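Local structure of transcriptional regulator KdgR (Pseudomonas aeruginosa, 5Y6I) at residues S18-L32 with L41-Y55. The protein probably binds DNA as a transcription factor of the IclR family, regulating the expression of its target genes. Residues are numbered along the deposited sequence; the frame is centred on the assembly and turned at random.
Sequences SAEVGTDILKALAEL and LAEHVGMPASKVHRY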
ATOM      1  N   SER A  18     -28.195   5.593  10.173  1.00127.67           N
ATOM      2  CA  SER A  18     -28.074   5.306   8.749  1.00120.56           C
ATOM      3  C   SER A  18     -26.628   5.354   8.262  1.00115.14           C
ATOM      4  O   SER A  18     -26.295   4.718   7.255  1.00108.44           O
ATOM      5  CB  SER A  18     -28.939   6.289   7.961  1.00120.82           C
ATOM      6  OG  SER A  18     -28.534   6.367   6.609  1.00115.48           O
ATOM      7  N   ALA A  19     -25.761   6.102   8.945  1.00116.71           N
ATOM      8  CA  ALA A  19     -24.366   6.165   8.520  1.00108.54           C
ATOM      9  C   ALA A  19     -23.704   4.800   8.623  1.00 99.38           C
ATOM     10  O   ALA A  19     -22.922   4.412   7.746  1.00 89.98           O
ATOM     11  CB  ALA A  19     -23.610   7.192   9.358  1.00112.41           C
ATOM     12  N   GLU A  20     -24.012   4.058   9.690  1.00 98.96           N
ATOM     13  CA  GLU A  20     -23.416   2.742   9.884  1.00 95.35           C
ATOM     14  C   GLU A  20     -23.803   1.798   8.757  1.00 93.77           C
ATOM     15  O   GLU A  20     -22.938   1.205   8.101  1.00 92.71           O
ATOM     16  CB  GLU A  20     -23.848   2.167  11.229  1.00 96.37           C
ATOM     17  CG  GLU A  20     -22.882   1.143  11.780  1.00 98.79           C
ATOM     18  CD  GLU A  20     -22.784   1.201  13.290  1.00105.81           C
ATOM     19  OE1 GLU A  20     -23.823   1.403  13.954  1.00104.65           O
ATOM     20  OE2 GLU A  20     -21.660   1.068  13.810  1.00110.32           O
ATOM     21  N   VAL A  21     -25.107   1.655   8.518  1.00 90.02           N
ATOM     22  CA  VAL A  21     -25.598   0.727   7.510  1.00 83.99           C
ATOM     23  C   VAL A  21     -25.028   1.062   6.140  1.00 82.65           C
ATOM     24  O   VAL A  21     -24.652   0.161   5.384  1.00 82.92           O
ATOM     25  CB  VAL A  21     -27.138   0.721   7.530  1.00 87.26           C
ATOM     26  CG1 VAL A  21     -27.669   2.059   7.139  1.00 86.93           C
ATOM     27  CG2 VAL A  21     -27.674  -0.356   6.613  1.00 87.59           C
ATOM     28  N   GLY A  22     -24.903   2.344   5.818  1.00 80.25           N
ATOM     29  CA  GLY A  22     -24.299   2.744   4.571  1.00 71.74           C
ATOM     30  C   GLY A  22     -22.919   2.151   4.371  1.00 75.08           C
ATOM     31  O   GLY A  22     -22.694   1.410   3.404  1.00 75.29           O
ATOM     32  N   THR A  23     -21.973   2.457   5.264  1.00 72.37           N
ATOM     33  CA  THR A  23     -20.635   1.937   5.037  1.00 68.97           C
ATOM     34  C   THR A  23     -20.516   0.478   5.437  1.00 67.10           C
ATOM     35  O   THR A  23     -19.635  -0.217   4.919  1.00 71.42           O
ATOM     36  CB  THR A  23     -19.587   2.779   5.760  1.00 72.55           C
ATOM     37  OG1 THR A  23     -19.936   2.920   7.143  1.00 74.18           O
ATOM     38  CG2 THR A  23     -19.462   4.147   5.084  1.00 74.24           C
ATOM     39  N   ASP A  24     -21.396  -0.015   6.312  1.00 61.70           N
ATOM     40  CA  ASP A  24     -21.469  -1.460   6.491  1.00 66.52           C
ATOM     41  C   ASP A  24     -21.799  -2.153   5.173  1.00 70.94           C
ATOM     42  O   ASP A  24     -21.310  -3.255   4.906  1.00 76.32           O
ATOM     43  CB  ASP A  24     -22.494  -1.824   7.563  1.00 70.77           C
ATOM     44  CG  ASP A  24     -22.034  -1.460   8.987  1.00 81.55           C
ATOM     45  OD1 ASP A  24     -20.811  -1.301   9.238  1.00 78.79           O
ATOM     46  OD2 ASP A  24     -22.919  -1.353   9.872  1.00 89.80           O
ATOM     47  N   ILE A  25     -22.600  -1.513   4.322  1.00 69.71           N
ATOM     48  CA  ILE A  25     -22.864  -2.075   3.007  1.00 72.27           C
ATOM     49  C   ILE A  25     -21.644  -1.917   2.105  1.00 73.20           C
ATOM     50  O   ILE A  25     -21.266  -2.844   1.378  1.00 71.63           O
ATOM     51  CB  ILE A  25     -24.115  -1.427   2.393  1.00 72.68           C
ATOM     52  CG1 ILE A  25     -25.353  -1.863   3.172  1.00 81.56           C
ATOM     53  CG2 ILE A  25     -24.243  -1.804   0.925  1.00 68.61           C
ATOM     54  CD1 ILE A  25     -26.631  -1.191   2.700  1.00 87.89           C
ATOM     55  N   LEU A  26     -21.011  -0.741   2.138  1.00 66.98           N
ATOM     56  CA  LEU A  26     -19.823  -0.533   1.325  1.00 65.03           C
ATOM     57  C   LEU A  26     -18.745  -1.536   1.693  1.00 68.02           C
ATOM     58  O   LEU A  26     -18.025  -2.045   0.824  1.00 68.23           O
ATOM     59  CB  LEU A  26     -19.326   0.896   1.500  1.00 69.05           C
ATOM     60  CG  LEU A  26     -18.061   1.371   0.793  1.00 72.34           C
ATOM     61  CD1 LEU A  26     -18.227   1.391  -0.726  1.00 75.45           C
ATOM     62  CD2 LEU A  26     -17.690   2.760   1.309  1.00 70.36           C
ATOM     63  N   LYS A  27     -18.651  -1.864   2.977  1.00 64.56           N
ATOM     64  CA  LYS A  27     -17.638  -2.803   3.423  1.00 61.00           C
ATOM     65  C   LYS A  27     -17.919  -4.198   2.886  1.00 61.24           C
ATOM     66  O   LYS A  27     -16.991  -4.955   2.580  1.00 70.63           O
ATOM     67  CB  LYS A  27     -17.573  -2.809   4.956  1.00 66.40           C
ATOM     68  CG  LYS A  27     -16.651  -3.860   5.543  1.00 71.94           C
ATOM     69  CD  LYS A  27     -16.979  -4.175   6.995  1.00 84.20           C
ATOM     70  CE  LYS A  27     -16.595  -3.028   7.917  1.00 89.44           C
ATOM     71  NZ  LYS A  27     -16.650  -3.406   9.362  1.00 92.80           N
ATOM     72  N   ALA A  28     -19.182  -4.567   2.772  1.00 55.80           N
ATOM     73  CA  ALA A  28     -19.467  -5.901   2.259  1.00 61.72           C
ATOM     74  C   ALA A  28     -19.434  -5.971   0.742  1.00 67.33           C
ATOM     75  O   ALA A  28     -19.223  -7.055   0.190  1.00 72.06           O
ATOM     76  CB  ALA A  28     -20.825  -6.374   2.738  1.00 56.42           C
ATOM     77  N   LEU A  29     -19.667  -4.850   0.062  1.00 66.42           N
ATOM     78  CA  LEU A  29     -19.480  -4.805  -1.380  1.00 65.36           C
ATOM     79  C   LEU A  29     -18.014  -5.050  -1.725  1.00 65.35           C
ATOM     80  O   LEU A  29     -17.701  -5.885  -2.580  1.00 60.40           O
ATOM     81  CB  LEU A  29     -19.982  -3.458  -1.914  1.00 59.98           C
ATOM     82  CG  LEU A  29     -20.158  -3.152  -3.402  1.00 68.57           C
ATOM     83  CD1 LEU A  29     -21.366  -3.865  -3.990  1.00 70.38           C
ATOM     84  CD2 LEU A  29     -20.286  -1.646  -3.627  1.00 68.06           C
ATOM     85  N   ALA A  30     -17.099  -4.371  -1.022  1.00 71.05           N
ATOM     86  CA  ALA A  30     -15.667  -4.602  -1.217  1.00 67.76           C
ATOM     87  C   ALA A  30     -15.294  -6.057  -0.950  1.00 73.23           C
ATOM     88  O   ALA A  30     -14.472  -6.644  -1.664  1.00 78.55           O
ATOM     89  CB  ALA A  30     -14.865  -3.678  -0.303  1.00 59.73           C
ATOM     90  N   GLU A  31     -15.862  -6.606   0.105  1.00 74.42           N
ATOM     91  CA  GLU A  31     -15.620  -7.977   0.476  1.00 74.36           C
ATOM     92  C   GLU A  31     -16.122  -8.923  -0.585  1.00 74.85           C
ATOM     93  O   GLU A  31     -15.632 -10.020  -0.712  1.00 69.62           O
ATOM     94  CB  GLU A  31     -16.317  -8.293   1.791  1.00 79.64           C
ATOM     95  CG  GLU A  31     -15.445  -8.123   3.009  1.00 84.28           C
ATOM     96  CD  GLU A  31     -16.158  -8.459   4.293  1.00 95.75           C
ATOM     97  OE1 GLU A  31     -16.441  -7.537   5.065  1.00 98.56           O
ATOM     98  OE2 GLU A  31     -16.419  -9.649   4.547  1.00102.90           O
ATOM     99  N   LEU A  32     -17.085  -8.492  -1.381  1.00 80.09           N
ATOM    100  CA  LEU A  32     -17.632  -9.361  -2.395  1.00 79.11           C
ATOM    101  C   LEU A  32     -16.970  -9.229  -3.733  1.00 80.44           C
ATOM    102  O   LEU A  32     -17.577  -8.894  -4.714  1.00 84.41           O
ATOM    103  CB  LEU A  32     -19.150  -9.253  -2.484  1.00 77.53           C
ATOM    104  CG  LEU A  32     -19.903  -9.882  -1.305  1.00 75.14           C
ATOM    105  CD1 LEU A  32     -21.381  -9.608  -1.366  1.00 70.11           C
ATOM    106  CD2 LEU A  32     -19.683 -11.370  -1.186  1.00 74.93           C
ATOM    107  N   LEU A  41     -25.410  -9.890  -1.643  1.00 71.12           N
ATOM    108  CA  LEU A  41     -25.040  -8.734  -0.828  1.00 66.39           C
ATOM    109  C   LEU A  41     -25.786  -8.720   0.504  1.00 76.16           C
ATOM    110  O   LEU A  41     -25.174  -8.613   1.575  1.00 81.75           O
ATOM    111  CB  LEU A  41     -25.339  -7.454  -1.595  1.00 56.78           C
ATOM    112  CG  LEU A  41     -24.698  -6.161  -1.112  1.00 55.96           C
ATOM    113  CD1 LEU A  41     -23.229  -6.394  -0.785  1.00 57.02           C
ATOM    114  CD2 LEU A  41     -24.826  -5.097  -2.179  1.00 54.76           C
ATOM    115  N   ALA A  42     -27.120  -8.781   0.454  1.00 75.28           N
ATOM    116  CA  ALA A  42     -27.906  -8.715   1.679  1.00 73.86           C
ATOM    117  C   ALA A  42     -27.635  -9.916   2.575  1.00 79.69           C
ATOM    118  O   ALA A  42     -27.701  -9.804   3.806  1.00 73.90           O
ATOM    119  CB  ALA A  42     -29.392  -8.613   1.339  1.00 72.15           C
ATOM    120  N   GLU A  43     -27.318 -11.069   1.980  1.00 86.26           N
ATOM    121  CA  GLU A  43     -26.955 -12.236   2.774  1.00 93.55           C
ATOM    122  C   GLU A  43     -25.609 -12.039   3.464  1.00 93.77           C
ATOM    123  O   GLU A  43     -25.381 -12.579   4.552  1.00 97.48           O
ATOM    124  CB  GLU A  43     -26.942 -13.474   1.880  1.00102.05           C
ATOM    125  CG  GLU A  43     -26.418 -14.745   2.536  1.00116.31           C
ATOM    126  CD  GLU A  43     -26.657 -15.971   1.675  1.00128.59           C
ATOM    127  OE1 GLU A  43     -27.796 -16.491   1.689  1.00133.15           O
ATOM    128  OE2 GLU A  43     -25.715 -16.404   0.971  1.00134.55           O
ATOM    129  N   HIS A  44     -24.712 -11.264   2.861  1.00 90.25           N
ATOM    130  CA  HIS A  44     -23.427 -11.015   3.498  1.00 89.20           C
ATOM    131  C   HIS A  44     -23.595 -10.120   4.721  1.00 89.73           C
ATOM    132  O   HIS A  44     -23.238 -10.509   5.838  1.00101.84           O
ATOM    133  CB  HIS A  44     -22.449 -10.406   2.495  1.00 85.38           C
ATOM    134  CG  HIS A  44     -21.032 -10.829   2.715  1.00 86.56           C
ATOM    135  ND1 HIS A  44     -20.652 -12.153   2.769  1.00 92.23           N
ATOM    136  CD2 HIS A  44     -19.905 -10.105   2.909  1.00 77.93           C
ATOM    137  CE1 HIS A  44     -19.351 -12.227   2.979  1.00 91.57           C
ATOM    138  NE2 HIS A  44     -18.874 -10.998   3.064  1.00 81.56           N
ATOM    139  N   VAL A  45     -24.162  -8.922   4.538  1.00 78.73           N
ATOM    140  CA  VAL A  45     -24.365  -8.007   5.663  1.00 75.50           C
ATOM    141  C   VAL A  45     -25.566  -8.341   6.526  1.00 73.59           C
ATOM    142  O   VAL A  45     -25.875  -7.563   7.433  1.00 76.66           O
ATOM    143  CB  VAL A  45     -24.612  -6.535   5.275  1.00 76.83           C
ATOM    144  CG1 VAL A  45     -23.567  -6.033   4.391  1.00 73.41           C
ATOM    145  CG2 VAL A  45     -25.940  -6.395   4.574  1.00 78.07           C
ATOM    146  N   GLY A  46     -26.281  -9.425   6.248  1.00 73.58           N
ATOM    147  CA  GLY A  46     -27.409  -9.817   7.080  1.00 79.35           C
ATOM    148  C   GLY A  46     -28.514  -8.799   7.257  1.00 85.96           C
ATOM    149  O   GLY A  46     -28.986  -8.602   8.381  1.00 98.19           O
ATOM    150  N   MET A  47     -28.948  -8.153   6.189  1.00 83.78           N
ATOM    151  CA  MET A  47     -30.093  -7.263   6.229  1.00 85.49           C
ATOM    152  C   MET A  47     -31.085  -7.631   5.137  1.00 83.53           C
ATOM    153  O   MET A  47     -30.729  -8.305   4.161  1.00 81.66           O
ATOM    154  CB  MET A  47     -29.641  -5.808   6.067  1.00 82.44           C
ATOM    155  CG  MET A  47     -28.437  -5.487   6.891  1.00 86.36           C
ATOM    156  SD  MET A  47     -28.047  -3.734   6.864  1.00 93.57           S
ATOM    157  CE  MET A  47     -27.733  -3.509   5.123  1.00 92.64           C
ATOM    158  N   PRO A  48     -32.352  -7.249   5.298  1.00 85.65           N
ATOM    159  CA  PRO A  48     -33.347  -7.522   4.246  1.00 83.50           C
ATOM    160  C   PRO A  48     -32.929  -6.945   2.897  1.00 83.16           C
ATOM    161  O   PRO A  48     -32.308  -5.882   2.824  1.00 80.65           O
ATOM    162  CB  PRO A  48     -34.616  -6.845   4.778  1.00 83.43           C
ATOM    163  CG  PRO A  48     -34.426  -6.739   6.263  1.00 85.40           C
ATOM    164  CD  PRO A  48     -32.988  -7.000   6.611  1.00 86.32           C
ATOM    165  N   ALA A  49     -33.271  -7.666   1.822  1.00 84.23           N
ATOM    166  CA  ALA A  49     -32.853  -7.243   0.487  1.00 77.97           C
ATOM    167  C   ALA A  49     -33.364  -5.856   0.154  1.00 74.41           C
ATOM    168  O   ALA A  49     -32.672  -5.095  -0.531  1.00 77.87           O
ATOM    169  CB  ALA A  49     -33.332  -8.228  -0.577  1.00 61.01           C
ATOM    170  N   SER A  50     -34.551  -5.498   0.650  1.00 68.85           N
ATOM    171  CA  SER A  50     -35.155  -4.217   0.296  1.00 71.46           C
ATOM    172  C   SER A  50     -34.370  -3.046   0.883  1.00 70.84           C
ATOM    173  O   SER A  50     -34.077  -2.069   0.179  1.00 64.39           O
ATOM    174  CB  SER A  50     -36.625  -4.185   0.730  1.00 77.81           C
ATOM    175  OG  SER A  50     -36.832  -4.779   2.006  1.00 83.91           O
ATOM    176  N   LYS A  51     -33.991  -3.127   2.162  1.00 78.93           N
ATOM    177  CA  LYS A  51     -33.165  -2.061   2.721  1.00 83.49           C
ATOM    178  C   LYS A  51     -31.815  -1.971   2.014  1.00 76.32           C
ATOM    179  O   LYS A  51     -31.301  -0.867   1.806  1.00 79.93           O
ATOM    180  CB  LYS A  51     -32.987  -2.255   4.234  1.00 93.62           C
ATOM    181  CG  LYS A  51     -31.797  -1.537   4.842  1.00101.02           C
ATOM    182  CD  LYS A  51     -31.864  -1.501   6.382  1.00107.58           C
ATOM    183  CE  LYS A  51     -31.164  -2.705   7.012  1.00108.40           C
ATOM    184  NZ  LYS A  51     -31.413  -2.929   8.473  1.00109.79           N
ATOM    185  N   VAL A  52     -31.236  -3.104   1.605  1.00 70.21           N
ATOM    186  CA  VAL A  52     -29.959  -3.027   0.890  1.00 70.09           C
ATOM    187  C   VAL A  52     -30.152  -2.294  -0.426  1.00 64.84           C
ATOM    188  O   VAL A  52     -29.410  -1.357  -0.753  1.00 59.16           O
ATOM    189  CB  VAL A  52     -29.337  -4.426   0.688  1.00 63.10           C
ATOM    190  CG1 VAL A  52     -28.015  -4.336  -0.105  1.00 54.81           C
ATOM    191  CG2 VAL A  52     -29.079  -5.080   2.029  1.00 65.55           C
ATOM    192  N   HIS A  53     -31.178  -2.684  -1.187  1.00 68.95           N
ATOM    193  CA  HIS A  53     -31.442  -1.992  -2.446  1.00 71.54           C
ATOM    194  C   HIS A  53     -31.619  -0.492  -2.242  1.00 77.32           C
ATOM    195  O   HIS A  53     -31.145   0.299  -3.062  1.00 83.02           O
ATOM    196  CB  HIS A  53     -32.671  -2.566  -3.152  1.00 70.09           C
ATOM    197  CG  HIS A  53     -33.116  -1.727  -4.305  1.00 71.63           C
ATOM    198  ND1 HIS A  53     -32.594  -1.874  -5.571  1.00 75.48           N
ATOM    199  CD2 HIS A  53     -33.973  -0.684  -4.368  1.00 77.48           C
ATOM    200  CE1 HIS A  53     -33.132  -0.971  -6.371  1.00 81.86           C
ATOM    201  NE2 HIS A  53     -33.974  -0.239  -5.666  1.00 86.71           N
ATOM    202  N   ARG A  54     -32.274  -0.079  -1.153  1.00 83.48           N
ATOM    203  CA  ARG A  54     -32.490   1.345  -0.917  1.00 85.40           C
ATOM    204  C   ARG A  54     -31.170   2.068  -0.712  1.00 79.02           C
ATOM    205  O   ARG A  54     -30.915   3.103  -1.343  1.00 76.27           O
ATOM    206  CB  ARG A  54     -33.416   1.558   0.285  1.00 91.08           C
ATOM    207  CG  ARG A  54     -34.252   2.822   0.152  1.00 96.83           C
ATOM    208  CD  ARG A  54     -35.420   2.855   1.119  1.00102.68           C
ATOM    209  NE  ARG A  54     -36.050   1.550   1.311  1.00103.66           N
ATOM    210  CZ  ARG A  54     -36.217   0.990   2.507  1.00103.26           C
ATOM    211  NH1 ARG A  54     -35.794   1.634   3.591  1.00104.16           N
ATOM    212  NH2 ARG A  54     -36.803  -0.201   2.621  1.00 98.59           N
ATOM    213  N   TYR A  55     -30.305   1.525   0.157  1.00 77.59           N
ATOM    214  CA  TYR A  55     -29.024   2.174   0.432  1.00 76.89           C
ATOM    215  C   TYR A  55     -28.047   2.008  -0.719  1.00 68.97           C
ATOM    216  O   TYR A  55     -27.184   2.870  -0.915  1.00 67.71           O
ATOM    217  CB  TYR A  55     -28.406   1.637   1.725  1.00 79.75           C
ATOM    218  CG  TYR A  55     -29.057   2.153   2.987  1.00 89.60           C
ATOM    219  CD1 TYR A  55     -30.146   1.497   3.543  1.00 92.32           C
ATOM    220  CD2 TYR A  55     -28.581   3.297   3.620  1.00 92.92           C
ATOM    221  CE1 TYR A  55     -30.748   1.963   4.687  1.00 98.39           C
ATOM    222  CE2 TYR A  55     -29.182   3.777   4.762  1.00 97.15           C
ATOM    223  CZ  TYR A  55     -30.266   3.101   5.295  1.00101.16           C
ATOM    224  OH  TYR A  55     -30.876   3.557   6.445  1.00106.22           O
TER
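Helix 18-31 lies across both helices of the helix-turn-helix, nearly perpendicular to 49-55 and at a more obtuse angle to 41-45. Its axis passes 9.5 Å from that of 41-45 and 10.4 Å from that of 49-55. The backbones come nearest at Gly22 with Tyr55 and at Ala28 with Val45. Tyr55 fits as a knob among Ser18, Val21, Gly22 and Ile25. Val21 CG1 lies over one face of its ring, off centre, 3.6 Å from the centroid in a CH-pi contact. The torsion of Val21 (chi1 64°) gives its two methyls separate tasks: CG1 covers the tyrosine, while CG2 meets Met47 SD. Ser18 OG sits at the ring edge, near CE2. Ile25 reaches in with its extended end, and its CD1 meets Tyr55 CB at 3.5 Å. Met47 is bent at its last torsion (chi3 -61°), which brings CE to 3.5 Å from Ile25 CG1. Met47 belongs to the turn between the two helices, so one residue of the turn also packs on helix 18-31.

At the other end Ala28 CB touches Val45 CG1 and the edge of the His44 ring. Leu32 CD2 stands over the centre of that ring, 4.1 Å from the centroid. His44 NE2 donates a hydrogen bond to Glu31 OE2 (3.2 Å, 146°), meeting the oxygen from above the carboxylate plane. Leu41 CD1 packs on Leu32 CD1.

The arrangement is that of an IclR-type winged helix-turn-helix domain, where helix 49-61 is probably the DNA-recognition helix. Leu59 and Leu56 of this helix extend the core to Ile25 and Leu41. Asp24 hydrogen-bonds Ser62 of the second subunit. Leu26 and Leu29 pack on Leu76 of strand 74-76.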